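Local coordinates for protein Pab-dependent poly(a)-specific ribonuclease subunit PAN2 (Neurospora crassa, PDB 4CZX) that probably serves as the catalytic subunit of the PAN2-PAN3 deadenylation complex, shortening the poly(A) tails of mRNA, and is represented here by its N-terminal WD40 propeller, at residues 283-292 / 304-314; 240-249 / 260-271. All coordinates share one frame; numbering follows the deposited sequence.

Interaction 1. Residues 283-292 / 304-314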
loop_
_atom_site.group_PDB
_atom_site.type_symbol
_atom_site.label_atom_id
_atom_site.label_comp_id
_atom_site.label_asym_id
_atom_site.label_seq_id
_atom_site.Cartn_x
_atom_site.Cartn_y
_atom_site.Cartn_z
ATOM N N TYR A 283 46.791 -7.567 -12.039
ATOM C CA TYR A 283 46.129 -7.275 -10.788
ATOM C C TYR A 283 44.917 -6.404 -11.057
ATOM O O TYR A 283 44.888 -5.637 -12.024
ATOM C CB TYR A 283 47.090 -6.593 -9.816
ATOM C CG TYR A 283 48.314 -7.420 -9.484
ATOM C CD1 TYR A 283 48.267 -8.398 -8.498
ATOM C CD2 TYR A 283 49.515 -7.219 -10.149
ATOM C CE1 TYR A 283 49.384 -9.155 -8.187
ATOM C CE2 TYR A 283 50.634 -7.969 -9.847
ATOM C CZ TYR A 283 50.564 -8.936 -8.865
ATOM O OH TYR A 283 51.677 -9.687 -8.561
ATOM N N THR A 284 43.905 -6.561 -10.218
ATOM C CA THR A 284 42.741 -5.693 -10.246
ATOM C C THR A 284 42.689 -5.005 -8.890
ATOM O O THR A 284 43.469 -5.343 -7.999
ATOM C CB THR A 284 41.449 -6.471 -10.530
ATOM O OG1 THR A 284 41.284 -7.497 -9.548
ATOM C CG2 THR A 284 41.516 -7.125 -11.914
ATOM N N GLN A 285 41.802 -4.032 -8.719
ATOM C CA GLN A 285 41.780 -3.300 -7.452
ATOM C C GLN A 285 40.436 -3.403 -6.776
ATOM O O GLN A 285 39.761 -2.391 -6.598
ATOM C CB GLN A 285 42.121 -1.824 -7.670
ATOM C CG GLN A 285 43.121 -1.567 -8.782
ATOM C CD GLN A 285 44.474 -2.192 -8.509
ATOM O OE1 GLN A 285 44.835 -2.443 -7.358
ATOM N NE2 GLN A 285 45.229 -2.450 -9.571
ATOM N N PRO A 286 40.025 -4.624 -6.407
ATOM C CA PRO A 286 38.699 -4.719 -5.788
ATOM C C PRO A 286 38.684 -4.028 -4.429
ATOM O O PRO A 286 39.681 -4.069 -3.711
ATOM C CB PRO A 286 38.478 -6.228 -5.655
ATOM C CG PRO A 286 39.850 -6.810 -5.575
ATOM C CD PRO A 286 40.760 -5.901 -6.362
ATOM N N GLN A 287 37.581 -3.371 -4.096
ATOM C CA GLN A 287 37.456 -2.744 -2.792
ATOM C C GLN A 287 37.416 -3.825 -1.719
ATOM O O GLN A 287 38.069 -3.714 -0.688
ATOM C CB GLN A 287 36.204 -1.862 -2.719
ATOM C CG GLN A 287 36.031 -1.165 -1.376
ATOM C CD GLN A 287 34.769 -0.324 -1.289
ATOM O OE1 GLN A 287 33.907 -0.363 -2.175
ATOM N NE2 GLN A 287 34.652 0.443 -0.211
ATOM N N GLY A 288 36.659 -4.884 -1.975
ATOM C CA GLY A 288 36.535 -5.964 -1.015
ATOM C C GLY A 288 37.149 -7.264 -1.488
ATOM O O GLY A 288 37.984 -7.278 -2.391
ATOM N N VAL A 289 36.731 -8.357 -0.857
ATOM C CA VAL A 289 37.161 -9.697 -1.227
ATOM C C VAL A 289 36.402 -10.142 -2.479
ATOM O O VAL A 289 35.184 -10.005 -2.537
ATOM C CB VAL A 289 36.901 -10.693 -0.093
ATOM C CG1 VAL A 289 37.251 -12.100 -0.524
ATOM C CG2 VAL A 289 37.681 -10.289 1.163
ATOM N N VAL A 290 37.111 -10.661 -3.477
ATOM C CA VAL A 290 36.447 -11.117 -4.697
ATOM C C VAL A 290 35.606 -12.350 -4.379
ATOM O O VAL A 290 36.085 -13.278 -3.720
ATOM C CB VAL A 290 37.456 -11.440 -5.828
ATOM C CG1 VAL A 290 36.724 -11.935 -7.063
ATOM C CG2 VAL A 290 38.283 -10.215 -6.159
ATOM N N LEU A 291 34.347 -12.334 -4.815
ATOM C CA LEU A 291 33.408 -13.433 -4.566
ATOM C C LEU A 291 32.971 -14.174 -5.823
ATOM O O LEU A 291 32.611 -15.354 -5.754
ATOM C CB LEU A 291 32.148 -12.915 -3.872
ATOM C CG LEU A 291 32.290 -12.425 -2.434
ATOM C CD1 LEU A 291 30.924 -12.014 -1.926
ATOM C CD2 LEU A 291 32.898 -13.498 -1.544
ATOM N N HIS A 292 32.935 -13.466 -6.952
ATOM C CA HIS A 292 32.512 -14.069 -8.219
ATOM C C HIS A 292 33.324 -13.542 -9.381
ATOM O O HIS A 292 33.854 -12.431 -9.336
ATOM C CB HIS A 292 31.011 -13.822 -8.492
ATOM C CG HIS A 292 30.135 -14.108 -7.319
ATOM N ND1 HIS A 292 29.822 -15.388 -6.916
ATOM C CD2 HIS A 292 29.503 -13.274 -6.460
ATOM C CE1 HIS A 292 29.068 -15.330 -5.831
ATOM N NE2 HIS A 292 28.848 -14.059 -5.541
ATOM N N LEU A 304 34.464 -9.199 -12.212
ATOM C CA LEU A 304 34.734 -9.629 -10.847
ATOM C C LEU A 304 33.782 -8.925 -9.887
ATOM O O LEU A 304 33.667 -7.699 -9.926
ATOM C CB LEU A 304 36.181 -9.323 -10.447
ATOM C CG LEU A 304 37.354 -9.951 -11.203
ATOM C CD1 LEU A 304 37.671 -9.200 -12.496
ATOM C CD2 LEU A 304 38.577 -9.991 -10.306
ATOM N N ALA A 305 33.097 -9.681 -9.035
ATOM C CA ALA A 305 32.242 -9.063 -8.028
ATOM C C ALA A 305 32.865 -9.258 -6.660
ATOM O O ALA A 305 33.405 -10.332 -6.382
ATOM C CB ALA A 305 30.830 -9.652 -8.063
ATOM N N ASP A 306 32.807 -8.225 -5.813
ATOM C CA ASP A 306 33.436 -8.316 -4.497
ATOM C C ASP A 306 32.417 -8.246 -3.365
ATOM O O ASP A 306 31.230 -7.985 -3.592
ATOM C CB ASP A 306 34.526 -7.236 -4.318
ATOM C CG ASP A 306 33.980 -5.807 -4.193
ATOM O OD1 ASP A 306 32.786 -5.591 -3.890
ATOM O OD2 ASP A 306 34.784 -4.870 -4.390
ATOM N N ASN A 307 32.880 -8.472 -2.137
ATOM C CA ASN A 307 31.941 -8.554 -1.029
ATOM C C ASN A 307 31.524 -7.174 -0.527
ATOM O O ASN A 307 30.769 -7.067 0.432
ATOM C CB ASN A 307 32.528 -9.399 0.109
ATOM C CG ASN A 307 33.646 -8.707 0.839
ATOM O OD1 ASN A 307 34.293 -7.808 0.309
ATOM N ND2 ASN A 307 33.879 -9.121 2.076
ATOM N N LYS A 308 32.010 -6.125 -1.187
ATOM C CA LYS A 308 31.582 -4.755 -0.892
ATOM C C LYS A 308 30.514 -4.270 -1.887
ATOM O O LYS A 308 30.248 -3.068 -1.987
ATOM C CB LYS A 308 32.781 -3.800 -0.911
ATOM C CG LYS A 308 33.835 -4.058 0.189
ATOM C CD LYS A 308 33.222 -4.199 1.574
ATOM C CE LYS A 308 34.307 -4.352 2.652
ATOM N NZ LYS A 308 35.269 -5.463 2.353
ATOM N N HIS A 309 29.930 -5.224 -2.615
ATOM C CA HIS A 309 28.842 -5.011 -3.589
ATOM C C HIS A 309 29.290 -4.430 -4.944
ATOM O O HIS A 309 28.450 -4.056 -5.766
ATOM C CB HIS A 309 27.735 -4.112 -3.001
ATOM C CG HIS A 309 27.049 -4.685 -1.798
ATOM N ND1 HIS A 309 25.686 -4.593 -1.610
ATOM C CD2 HIS A 309 27.534 -5.329 -0.708
ATOM C CE1 HIS A 309 25.358 -5.171 -0.469
ATOM N NE2 HIS A 309 26.461 -5.623 0.100
ATOM N N ASN A 310 30.593 -4.364 -5.200
ATOM C CA ASN A 310 31.049 -3.856 -6.492
ATOM C C ASN A 310 31.181 -4.960 -7.515
ATOM O O ASN A 310 31.601 -6.064 -7.186
ATOM C CB ASN A 310 32.400 -3.153 -6.373
ATOM C CG ASN A 310 32.417 -2.103 -5.297
ATOM O OD1 ASN A 310 31.745 -1.078 -5.411
ATOM N ND2 ASN A 310 33.197 -2.343 -4.241
ATOM N N THR A 311 30.820 -4.665 -8.759
ATOM C CA THR A 311 31.200 -5.529 -9.869
ATOM C C THR A 311 31.999 -4.710 -10.872
ATOM O O THR A 311 31.571 -3.627 -11.276
ATOM C CB THR A 311 29.992 -6.164 -10.560
ATOM O OG1 THR A 311 29.361 -7.073 -9.654
ATOM C CG2 THR A 311 30.428 -6.936 -11.806
ATOM N N TYR A 312 33.166 -5.238 -11.245
ATOM C CA TYR A 312 34.111 -4.561 -12.121
ATOM C C TYR A 312 34.231 -5.295 -13.441
ATOM O O TYR A 312 34.136 -6.519 -13.484
ATOM C CB TYR A 312 35.504 -4.488 -11.494
ATOM C CG TYR A 312 35.575 -3.898 -10.111
ATOM C CD1 TYR A 312 35.359 -4.684 -8.989
ATOM C CD2 TYR A 312 35.897 -2.564 -9.924
ATOM C CE1 TYR A 312 35.442 -4.152 -7.715
ATOM C CE2 TYR A 312 35.986 -2.021 -8.655
ATOM C CZ TYR A 312 35.752 -2.821 -7.553
ATOM O OH TYR A 312 35.827 -2.287 -6.287
ATOM N N VAL A 313 34.456 -4.548 -14.514
ATOM C CA VAL A 313 34.852 -5.156 -15.779
ATOM C C VAL A 313 36.246 -4.675 -16.124
ATOM O O VAL A 313 36.515 -3.474 -16.121
ATOM C CB VAL A 313 33.877 -4.823 -16.921
ATOM C CG1 VAL A 313 34.489 -5.183 -18.285
ATOM C CG2 VAL A 313 32.576 -5.564 -16.723
ATOM N N TRP A 314 37.133 -5.628 -16.402
ATOM C CA TRP A 314 38.503 -5.339 -16.790
ATOM C C TRP A 314 38.766 -5.887 -18.183
ATOM O O TRP A 314 38.092 -6.817 -18.636
ATOM C CB TRP A 314 39.501 -5.941 -15.794
ATOM C CG TRP A 314 39.627 -5.185 -14.492
ATOM C CD1 TRP A 314 38.725 -5.151 -13.469
ATOM C CD2 TRP A 314 40.732 -4.370 -14.080
ATOM N NE1 TRP A 314 39.198 -4.360 -12.446
ATOM C CE2 TRP A 314 40.428 -3.869 -12.799
ATOM C CE3 TRP A 314 41.950 -4.016 -14.672
ATOM C CZ2 TRP A 314 41.296 -3.029 -12.100
ATOM C CZ3 TRP A 314 42.810 -3.180 -13.979
ATOM C CH2 TRP A 314 42.479 -2.697 -12.706
HETATM O O HOH W 1 38.977 -3.281 -9.892
#
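Leu-304 reaches tip to tip with Thr-284, its CD2 lying 3.8 Å from OG1, a hydroxyl hydrogen-bonded to Gly-266 O. Ala-305 O accepts two donors, Leu-291 N at 2.7 Å and His-292 N at 3.2 Å, which defines a classic beta bulge; Ala-305 N answers with a bond to His-292 O. Asp-306 illustrates how one carboxylate can order two loops. With CG set between backbone N and carbonyl carbon (chi1 70°), it brings OD2 within 3.1 Å of Gly-288 N, which approaches from above the carboxylate plane. OD2 also receives Asn-310 ND2 on its syn lone pair, while OD1 takes Lys-308 N, the bond of an Asx turn, and from the opposite face Asn-310 N. Asn-307 OD1 is gripped likewise, by Val-289 N at 2.8 Å on one face and Lys-308 NZ on the other. A side chain at Gly-288 would collide with this oxygen. Asn-310 ND2 spends its second hydrogen on Gln-287 OE1 (2.9 Å), the two amides being 24° from coplanar. Tyr-312 OH accepts Gln-287 N at 3.0 Å. Trp-314 turns the face of its five-membered ring to Thr-284 CG2, a CH-pi contact of 3.5 Å to the centroid, and a water joins its NE1 to Gln-285 N. Trp-9 stacks on this indole, and strand 10-16, from near the N-terminus, pairs with strand 310-315 as the blade's outermost strand.

Interaction 2. Residues 240-249 / 260-271; sequences VPFAPLAAHV and IVVNQAGQIHVT
Val-262 O is gripped by two backbone donors, Ala-247 N at 3.0 Å and His-248 N at 3.1 Å, the mark of a classic beta bulge where the loop enters strand 248-251. Val-262 N completes the pair by donating to His-248 O. Beside it, Asn-263 divides its amide: ND2 points almost straight (165°) at Pro-244 O, and OD1 accepts Gln-267 N across the turn 263-266. The apolar centre is Phe-242. With CG anti to the backbone N (chi1 -167°), its ring faces Val-261 CG1, which sits over the middle of the ring at 3.4 Å from the centroid, while Pro-244 CD covers the opposite face. The ring edge drives CE1 to within 3.3 Å of His-269 CG, a T-shaped pair with planes 73° apart. His-269 NE2 is tied by a 2.9 Å bond to Gln-267 OE1, whose amide packs on Pro-244 CG. Replacing His-269 with an alanine would probably open a gap beside the Phe-242 edge and leave Gln-267 OE1 without this donor. The contact joins the end of one blade to the next: Val-261 and Ala-246 touch Val-226 of strand 225-230, whereas His-248 and Val-262 lean on Phe-293 of strand 290-295.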
loop_
_atom_site.group_PDB
_atom_site.type_symbol
_atom_site.label_atom_id
_atom_site.label_comp_id
_atom_site.label_asym_id
_atom_site.label_seq_id
_atom_site.Cartn_x
_atom_site.Cartn_y
_atom_site.Cartn_z
ATOM N N VAL A 240 47.434 -26.973 -11.704
ATOM C CA VAL A 240 48.099 -25.708 -11.979
ATOM C C VAL A 240 48.431 -24.990 -10.674
ATOM O O VAL A 240 47.527 -24.568 -9.938
ATOM C CB VAL A 240 47.236 -24.790 -12.863
ATOM C CG1 VAL A 240 47.918 -23.437 -13.055
ATOM C CG2 VAL A 240 46.966 -25.449 -14.208
ATOM N N PRO A 241 49.730 -24.847 -10.380
ATOM C CA PRO A 241 50.165 -24.172 -9.153
ATOM C C PRO A 241 49.683 -22.731 -9.113
ATOM O O PRO A 241 49.814 -22.013 -10.102
ATOM C CB PRO A 241 51.695 -24.234 -9.236
ATOM C CG PRO A 241 51.991 -25.336 -10.214
ATOM C CD PRO A 241 50.871 -25.297 -11.200
ATOM N N PHE A 242 49.118 -22.319 -7.985
ATOM C CA PHE A 242 48.602 -20.970 -7.855
ATOM C C PHE A 242 48.734 -20.514 -6.401
ATOM O O PHE A 242 47.769 -20.560 -5.629
ATOM C CB PHE A 242 47.145 -20.913 -8.328
ATOM C CG PHE A 242 46.620 -19.523 -8.512
ATOM C CD1 PHE A 242 47.002 -18.759 -9.601
ATOM C CD2 PHE A 242 45.741 -18.979 -7.595
ATOM C CE1 PHE A 242 46.501 -17.474 -9.775
ATOM C CE2 PHE A 242 45.234 -17.696 -7.765
ATOM C CZ PHE A 242 45.612 -16.942 -8.850
ATOM N N ALA A 243 49.944 -20.086 -6.044
ATOM C CA ALA A 243 50.284 -19.682 -4.676
ATOM C C ALA A 243 49.362 -18.625 -4.055
ATOM O O ALA A 243 49.131 -18.659 -2.845
ATOM C CB ALA A 243 51.730 -19.190 -4.628
ATOM N N PRO A 244 48.831 -17.675 -4.855
ATOM C CA PRO A 244 47.888 -16.744 -4.207
ATOM C C PRO A 244 46.573 -17.366 -3.726
ATOM O O PRO A 244 45.754 -16.615 -3.199
ATOM C CB PRO A 244 47.603 -15.715 -5.309
ATOM C CG PRO A 244 48.826 -15.766 -6.185
ATOM C CD PRO A 244 49.221 -17.203 -6.198
ATOM N N LEU A 245 46.407 -18.683 -3.881
ATOM C CA LEU A 245 45.188 -19.436 -3.527
ATOM C C LEU A 245 44.080 -19.230 -4.550
ATOM O O LEU A 245 43.584 -18.120 -4.734
ATOM C CB LEU A 245 44.667 -19.073 -2.138
ATOM C CG LEU A 245 45.729 -19.239 -1.053
ATOM C CD1 LEU A 245 45.113 -19.030 0.313
ATOM C CD2 LEU A 245 46.400 -20.616 -1.180
ATOM N N ALA A 246 43.668 -20.320 -5.184
ATOM C CA ALA A 246 42.752 -20.236 -6.328
ATOM C C ALA A 246 41.303 -20.265 -5.898
ATOM O O ALA A 246 40.832 -21.265 -5.361
ATOM C CB ALA A 246 43.028 -21.358 -7.300
ATOM N N ALA A 247 40.599 -19.167 -6.166
ATOM C CA ALA A 247 39.209 -19.003 -5.755
ATOM C C ALA A 247 38.256 -19.225 -6.930
ATOM O O ALA A 247 37.191 -19.827 -6.766
ATOM C CB ALA A 247 39.005 -17.622 -5.153
ATOM N N HIS A 248 38.638 -18.725 -8.105
ATOM C CA HIS A 248 37.803 -18.858 -9.299
ATOM C C HIS A 248 38.632 -19.163 -10.528
ATOM O O HIS A 248 39.835 -18.853 -10.586
ATOM C CB HIS A 248 36.980 -17.586 -9.532
ATOM C CG HIS A 248 36.204 -17.166 -8.327
ATOM N ND1 HIS A 248 35.018 -17.765 -7.962
ATOM C CD2 HIS A 248 36.475 -16.245 -7.377
ATOM C CE1 HIS A 248 34.592 -17.227 -6.833
ATOM N NE2 HIS A 248 35.456 -16.301 -6.461
ATOM N N VAL A 249 37.977 -19.782 -11.505
ATOM C CA VAL A 249 38.631 -20.169 -12.737
ATOM C C VAL A 249 37.631 -20.196 -13.892
ATOM O O VAL A 249 36.466 -20.584 -13.733
ATOM C CB VAL A 249 39.327 -21.550 -12.603
ATOM C CG1 VAL A 249 38.295 -22.665 -12.421
ATOM C CG2 VAL A 249 40.248 -21.822 -13.787
ATOM N N ILE A 260 41.972 -19.031 -16.872
ATOM C CA ILE A 260 42.066 -17.731 -16.236
ATOM C C ILE A 260 41.775 -17.920 -14.755
ATOM O O ILE A 260 40.668 -18.274 -14.396
ATOM C CB ILE A 260 41.070 -16.735 -16.839
ATOM C CG1 ILE A 260 41.288 -16.636 -18.354
ATOM C CG2 ILE A 260 41.224 -15.381 -16.187
ATOM C CD1 ILE A 260 40.129 -15.948 -19.086
ATOM N N VAL A 261 42.781 -17.694 -13.913
ATOM C CA VAL A 261 42.698 -18.037 -12.494
ATOM C C VAL A 261 42.750 -16.804 -11.604
ATOM O O VAL A 261 43.601 -15.930 -11.794
ATOM C CB VAL A 261 43.844 -18.982 -12.094
ATOM C CG1 VAL A 261 43.630 -19.494 -10.672
ATOM C CG2 VAL A 261 43.936 -20.125 -13.087
ATOM N N VAL A 262 41.860 -16.750 -10.616
ATOM C CA VAL A 262 41.666 -15.545 -9.832
ATOM C C VAL A 262 41.713 -15.853 -8.337
ATOM O O VAL A 262 41.101 -16.819 -7.884
ATOM C CB VAL A 262 40.304 -14.872 -10.160
ATOM C CG1 VAL A 262 40.209 -13.509 -9.498
ATOM C CG2 VAL A 262 40.116 -14.750 -11.675
ATOM N N ASN A 263 42.426 -15.029 -7.577
ATOM C CA ASN A 263 42.417 -15.165 -6.122
ATOM C C ASN A 263 41.520 -14.102 -5.495
ATOM O O ASN A 263 41.034 -13.200 -6.183
ATOM C CB ASN A 263 43.857 -15.119 -5.568
ATOM C CG ASN A 263 44.287 -13.745 -5.068
ATOM O OD1 ASN A 263 43.921 -12.707 -5.611
ATOM N ND2 ASN A 263 45.107 -13.748 -4.019
ATOM N N GLN A 264 41.295 -14.198 -4.190
ATOM C CA GLN A 264 40.312 -13.337 -3.546
ATOM C C GLN A 264 40.744 -11.871 -3.466
ATOM O O GLN A 264 39.915 -10.991 -3.228
ATOM C CB GLN A 264 39.999 -13.881 -2.147
ATOM C CG GLN A 264 39.196 -15.182 -2.212
ATOM C CD GLN A 264 38.668 -15.616 -0.856
ATOM O OE1 GLN A 264 39.410 -15.674 0.120
ATOM N NE2 GLN A 264 37.379 -15.927 -0.795
ATOM N N ALA A 265 42.030 -11.607 -3.678
ATOM C CA ALA A 265 42.525 -10.233 -3.709
ATOM C C ALA A 265 42.463 -9.632 -5.116
ATOM O O ALA A 265 42.909 -8.507 -5.348
ATOM C CB ALA A 265 43.945 -10.174 -3.173
ATOM N N GLY A 266 41.922 -10.390 -6.059
ATOM C CA GLY A 266 41.786 -9.903 -7.425
ATOM C C GLY A 266 43.028 -10.076 -8.285
ATOM O O GLY A 266 43.121 -9.498 -9.372
ATOM N N GLN A 267 43.989 -10.860 -7.802
ATOM C CA GLN A 267 45.139 -11.221 -8.620
ATOM C C GLN A 267 44.733 -12.293 -9.618
ATOM O O GLN A 267 44.087 -13.275 -9.256
ATOM C CB GLN A 267 46.302 -11.714 -7.761
ATOM C CG GLN A 267 47.488 -12.186 -8.585
ATOM C CD GLN A 267 48.680 -12.582 -7.740
ATOM O OE1 GLN A 267 49.646 -13.157 -8.247
ATOM N NE2 GLN A 267 48.624 -12.272 -6.443
ATOM N N ILE A 268 45.110 -12.096 -10.876
ATOM C CA ILE A 268 44.700 -12.987 -11.953
ATOM C C ILE A 268 45.903 -13.542 -12.718
ATOM O O ILE A 268 46.823 -12.797 -13.066
ATOM C CB ILE A 268 43.769 -12.264 -12.944
ATOM C CG1 ILE A 268 42.482 -11.818 -12.243
ATOM C CG2 ILE A 268 43.440 -13.153 -14.130
ATOM C CD1 ILE A 268 41.553 -11.047 -13.142
ATOM N N HIS A 269 45.904 -14.852 -12.951
ATOM C CA HIS A 269 46.884 -15.476 -13.836
ATOM C C HIS A 269 46.182 -16.021 -15.067
ATOM O O HIS A 269 45.160 -16.697 -14.950
ATOM C CB HIS A 269 47.635 -16.615 -13.147
ATOM C CG HIS A 269 48.519 -16.173 -12.021
ATOM N ND1 HIS A 269 49.474 -16.997 -11.466
ATOM C CD2 HIS A 269 48.590 -15.004 -11.343
ATOM C CE1 HIS A 269 50.100 -16.353 -10.497
ATOM N NE2 HIS A 269 49.579 -15.142 -10.399
ATOM N N VAL A 270 46.732 -15.723 -16.241
ATOM C CA VAL A 270 46.253 -16.324 -17.477
ATOM C C VAL A 270 47.288 -17.373 -17.833
ATOM O O VAL A 270 48.419 -17.037 -18.187
ATOM C CB VAL A 270 46.076 -15.295 -18.604
ATOM C CG1 VAL A 270 45.552 -15.971 -19.859
ATOM C CG2 VAL A 270 45.116 -14.198 -18.169
ATOM N N THR A 271 46.918 -18.641 -17.694
ATOM C CA THR A 271 47.906 -19.716 -17.700
ATOM C C THR A 271 47.566 -20.847 -18.650
ATOM O O THR A 271 46.462 -21.393 -18.613
ATOM C CB THR A 271 48.068 -20.327 -16.296
ATOM O OG1 THR A 271 48.331 -19.288 -15.348
ATOM C CG2 THR A 271 49.209 -21.341 -16.276
HETATM O O HOH W 2 42.171 -16.709 -2.851
HETATM O O HOH W 3 35.912 -15.998 -3.753
#

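Overall arrangement
Interactions 1 and 2 belong to consecutive blades of a seven-bladed propeller, their centres about 14 Å apart. Each packs the loop leaving the outer strand of one blade against the next blade, and each places a classic bulge where the inner strand begins, a recurrence that suits a repeated fold. They meet directly: the hydrogen bond from Thr-284 OG1 to Gly-266 O spans 2.7 Å, and that from Val-290 N to Gln-264 O 2.8 Å, so the turn of interaction 2 receives the incoming loop of interaction 1. Leu-291 O also packs 2.9 Å from His-248 CE1. The metal-dependent exonuclease domain lies elsewhere in the full-length protein, and both contacts shape the propeller itself.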